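Local coordinates for protein DNA endonuclease I-CvuI (Chlorella vulgaris, PDB 5A77) that cleaves DNA as a LAGLIDADG homing endonuclease, probably serving the homing of a chloroplast intron, at residues Asp132-Gly135 against Leu136-Gly140. Sequence-based numbering, arbitrary orientation.
Sequences DKVG and LLTDG. With nucleotides of chain F.
Val134 O receives two backbone N-H groups where helix 121-135 gives way to the loop leading toward helix 147-156. Thr138 N lies 3.2 Å from Val134 O in the carbonyl plane, with a nearly straight N-H...O angle of 166°, while Leu137 N approaches the same oxygen from above that plane. Two residues earlier, Leu136 N bonds to Asp132 O at 3.1 Å and only weakly to Lys133 O, so i to i+4 bonds are mixed with i to i+3 bonds as the helix unwinds into the loop.

Leu137 lies alongside these carbonyls. Its CB is 3.4 Å from Val134 O, its CG is 3.5 Å from Lys133 O, and CD1 remains near both oxygens. The side chain also touches Ala103 and Gln104 of helix 102-114, a place suited to a branched aliphatic residue. Shortening Leu137 to an alanine removes CG and both methyls, and would probably open a gap against Ala103 and Gln104, leaving the loop less firmly seated.

Thr138, at the centre of an inverse gamma turn, faces the DNA backbone. Its CB is 3.6 Å from O5' of DA2 of chain F; the methyl CG2 returns to the protein, 4.3 Å from Val134 CG1; and the hydroxyl OG1 donates a hydrogen bond of 2.7 Å to OP2 of DC3 of chain F. With chi1 at 62°, OG1 sits between the backbone N and carbonyl carbon, while CG2 lies beside the N, within range of Val134. Threonine suits this junction by combining a methyl for the buried side with a hydroxyl for the phosphate. Beyond it, Asp139 forms a salt bridge with Lys141. Because the phosphate bond needs no base atom, the contact implies recognition of the DNA backbone rather than direct reading of sequence.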
ATOM      1  N   ASP B 132      16.370  13.575 -11.370  1.00 44.15           N
ATOM      2  CA  ASP B 132      16.790  13.828  -9.992  1.00 45.87           C
ATOM      3  C   ASP B 132      15.686  14.420  -9.155  1.00 43.20           C
ATOM      4  O   ASP B 132      15.655  14.207  -7.944  1.00 45.68           O
ATOM      5  CB  ASP B 132      17.998  14.762  -9.921  1.00 45.61           C
ATOM      6  CG  ASP B 132      19.151  14.297 -10.774  1.00 54.02           C
ATOM      7  OD1 ASP B 132      19.182  13.093 -11.144  1.00 55.71           O
ATOM      8  OD2 ASP B 132      20.036  15.144 -11.051  1.00 55.34           O
ATOM      9  N   LYS B 133      14.791  15.176  -9.782  1.00 38.83           N
ATOM     10  CA  LYS B 133      13.694  15.770  -9.025  1.00 44.34           C
ATOM     11  C   LYS B 133      12.672  14.730  -8.592  1.00 45.29           C
ATOM     12  O   LYS B 133      12.140  14.818  -7.481  1.00 45.80           O
ATOM     13  CB  LYS B 133      12.998  16.865  -9.817  1.00 42.38           C
ATOM     14  CG  LYS B 133      13.346  18.240  -9.315  1.00 47.43           C
ATOM     15  CD  LYS B 133      12.338  19.251  -9.796  1.00 48.48           C
ATOM     16  CE  LYS B 133      12.582  20.607  -9.175  1.00 40.27           C
ATOM     17  NZ  LYS B 133      11.375  21.469  -9.347  1.00 43.42           N
ATOM     18  N   VAL B 134      12.394  13.756  -9.462  1.00 40.77           N
ATOM     19  CA  VAL B 134      11.571  12.625  -9.073  1.00 38.56           C
ATOM     20  C   VAL B 134      12.229  11.971  -7.880  1.00 45.63           C
ATOM     21  O   VAL B 134      11.567  11.537  -6.929  1.00 47.39           O
ATOM     22  CB  VAL B 134      11.420  11.575 -10.173  1.00 41.93           C
ATOM     23  CG1 VAL B 134      10.580  10.392  -9.663  1.00 33.83           C
ATOM     24  CG2 VAL B 134      10.817  12.190 -11.450  1.00 38.05           C
ATOM     25  N   GLY B 135      13.553  11.922  -7.932  1.00 42.13           N
ATOM     26  CA  GLY B 135      14.324  11.261  -6.901  1.00 49.24           C
ATOM     27  C   GLY B 135      14.257  11.857  -5.509  1.00 51.44           C
ATOM     28  O   GLY B 135      14.265  11.107  -4.529  1.00 56.92           O
ATOM     29  N   LEU B 136      14.180  13.184  -5.415  1.00 44.91           N
ATOM     30  CA  LEU B 136      14.034  13.851  -4.125  1.00 53.35           C
ATOM     31  C   LEU B 136      12.700  13.480  -3.436  1.00 52.10           C
ATOM     32  O   LEU B 136      12.475  13.859  -2.289  1.00 52.64           O
ATOM     33  CB  LEU B 136      14.151  15.377  -4.300  1.00 48.18           C
ATOM     34  CG  LEU B 136      15.437  15.880  -4.970  1.00 46.14           C
ATOM     35  CD1 LEU B 136      15.329  17.334  -5.405  1.00 40.28           C
ATOM     36  CD2 LEU B 136      16.640  15.673  -4.058  1.00 43.53           C
ATOM     37  N   LEU B 137      11.837  12.738  -4.134  1.00 50.50           N
ATOM     38  CA  LEU B 137      10.535  12.321  -3.608  1.00 47.91           C
ATOM     39  C   LEU B 137      10.460  10.821  -3.308  1.00 54.59           C
ATOM     40  O   LEU B 137       9.920  10.416  -2.276  1.00 61.81           O
ATOM     41  CB  LEU B 137       9.425  12.693  -4.590  1.00 44.51           C
ATOM     42  CG  LEU B 137       9.525  14.068  -5.255  1.00 43.28           C
ATOM     43  CD1 LEU B 137       8.440  14.238  -6.313  1.00 36.22           C
ATOM     44  CD2 LEU B 137       9.447  15.150  -4.189  1.00 43.21           C
ATOM     45  N   THR B 138      10.953   9.990  -4.223  1.00 55.32           N
ATOM     46  CA  THR B 138      11.092   8.556  -3.938  1.00 61.68           C
ATOM     47  C   THR B 138      12.251   8.385  -2.973  1.00 65.53           C
ATOM     48  O   THR B 138      13.391   8.173  -3.394  1.00 66.79           O
ATOM     49  CB  THR B 138      11.362   7.714  -5.213  1.00 60.68           C
ATOM     50  OG1 THR B 138      12.599   8.137  -5.806  1.00 55.69           O
ATOM     51  CG2 THR B 138      10.216   7.832  -6.212  1.00 53.20           C
ATOM     52  N   ASP B 139      11.974   8.484  -1.681  1.00 65.14           N
ATOM     53  CA  ASP B 139      13.043   8.709  -0.711  1.00 68.25           C
ATOM     54  C   ASP B 139      13.658   7.468  -0.069  1.00 69.96           C
ATOM     55  O   ASP B 139      13.600   7.250   1.148  1.00 75.22           O
ATOM     56  CB  ASP B 139      12.547   9.609   0.385  1.00 72.18           C
ATOM     57  CG  ASP B 139      12.325  11.011  -0.083  1.00 67.68           C
ATOM     58  OD1 ASP B 139      13.276  11.549  -0.692  1.00 69.14           O
ATOM     59  OD2 ASP B 139      11.224  11.564   0.157  1.00 64.01           O
ATOM     60  N   GLY B 140      14.272   6.679  -0.926  1.00 69.74           N
ATOM     61  CA  GLY B 140      15.254   5.694  -0.538  1.00 69.62           C
ATOM     62  C   GLY B 140      16.440   6.021  -1.423  1.00 70.50           C
ATOM     63  O   GLY B 140      16.423   5.703  -2.621  1.00 66.40           O
TER
ATOM     64  P    DA F   2      10.134   4.286  -3.171  1.00 47.08           P
ATOM     65  OP1  DA F   2       9.718   5.277  -2.154  1.00 55.80           O
ATOM     66  OP2  DA F   2       9.302   4.143  -4.386  1.00 48.11           O
ATOM     67  O5'  DA F   2      11.637   4.577  -3.574  1.00 58.45           O
ATOM     68  C5'  DA F   2      12.653   3.965  -2.798  1.00 53.79           C
ATOM     69  C4'  DA F   2      13.768   3.434  -3.673  1.00 52.83           C
ATOM     70  O4'  DA F   2      13.607   2.009  -3.905  1.00 48.70           O
ATOM     71  C3'  DA F   2      13.885   4.076  -5.066  1.00 49.96           C
ATOM     72  O3'  DA F   2      15.235   4.458  -5.258  1.00 54.75           O
ATOM     73  C2'  DA F   2      13.480   2.924  -6.004  1.00 46.41           C
ATOM     74  C1'  DA F   2      14.046   1.773  -5.200  1.00 43.90           C
ATOM     75  N9   DA F   2      13.682   0.424  -5.598  1.00 42.06           N
ATOM     76  C8   DA F   2      12.594   0.001  -6.327  1.00 40.27           C
ATOM     77  N7   DA F   2      12.573  -1.307  -6.524  1.00 41.14           N
ATOM     78  C5   DA F   2      13.726  -1.752  -5.884  1.00 38.38           C
ATOM     79  C6   DA F   2      14.296  -3.030  -5.713  1.00 42.18           C
ATOM     80  N6   DA F   2      13.750  -4.163  -6.205  1.00 42.12           N
ATOM     81  N1   DA F   2      15.458  -3.108  -5.019  1.00 40.75           N
ATOM     82  C2   DA F   2      15.999  -1.997  -4.542  1.00 38.94           C
ATOM     83  N3   DA F   2      15.561  -0.752  -4.636  1.00 41.53           N
ATOM     84  C4   DA F   2      14.412  -0.697  -5.325  1.00 41.61           C
ATOM     85  P    DC F   3      15.656   5.537  -6.374  1.00 53.30           P
ATOM     86  OP1  DC F   3      16.933   6.100  -5.888  1.00 51.21           O
ATOM     87  OP2  DC F   3      14.516   6.431  -6.641  1.00 53.64           O
ATOM     88  O5'  DC F   3      15.850   4.649  -7.704  1.00 49.17           O
ATOM     89  C5'  DC F   3      17.141   4.400  -8.236  1.00 45.51           C
ATOM     90  C4'  DC F   3      17.953   3.485  -7.340  1.00 48.61           C
ATOM     91  O4'  DC F   3      17.096   2.457  -6.788  1.00 49.83           O
ATOM     92  C3'  DC F   3      19.069   2.747  -8.057  1.00 50.21           C
ATOM     93  O3'  DC F   3      20.270   3.537  -8.033  1.00 56.49           O
ATOM     94  C2'  DC F   3      19.215   1.464  -7.245  1.00 49.29           C
ATOM     95  C1'  DC F   3      17.790   1.221  -6.729  1.00 47.45           C
ATOM     96  N1   DC F   3      16.993   0.174  -7.494  1.00 41.25           N
ATOM     97  C2   DC F   3      17.406  -1.164  -7.484  1.00 39.67           C
ATOM     98  O2   DC F   3      18.436  -1.473  -6.875  1.00 39.82           O
ATOM     99  N3   DC F   3      16.667  -2.089  -8.156  1.00 40.15           N
ATOM    100  C4   DC F   3      15.564  -1.716  -8.802  1.00 39.12           C
ATOM    101  N4   DC F   3      14.868  -2.656  -9.433  1.00 36.51           N
ATOM    102  C5   DC F   3      15.118  -0.360  -8.813  1.00 41.04           C
ATOM    103  C6   DC F   3      15.852   0.540  -8.150  1.00 40.53           C
TER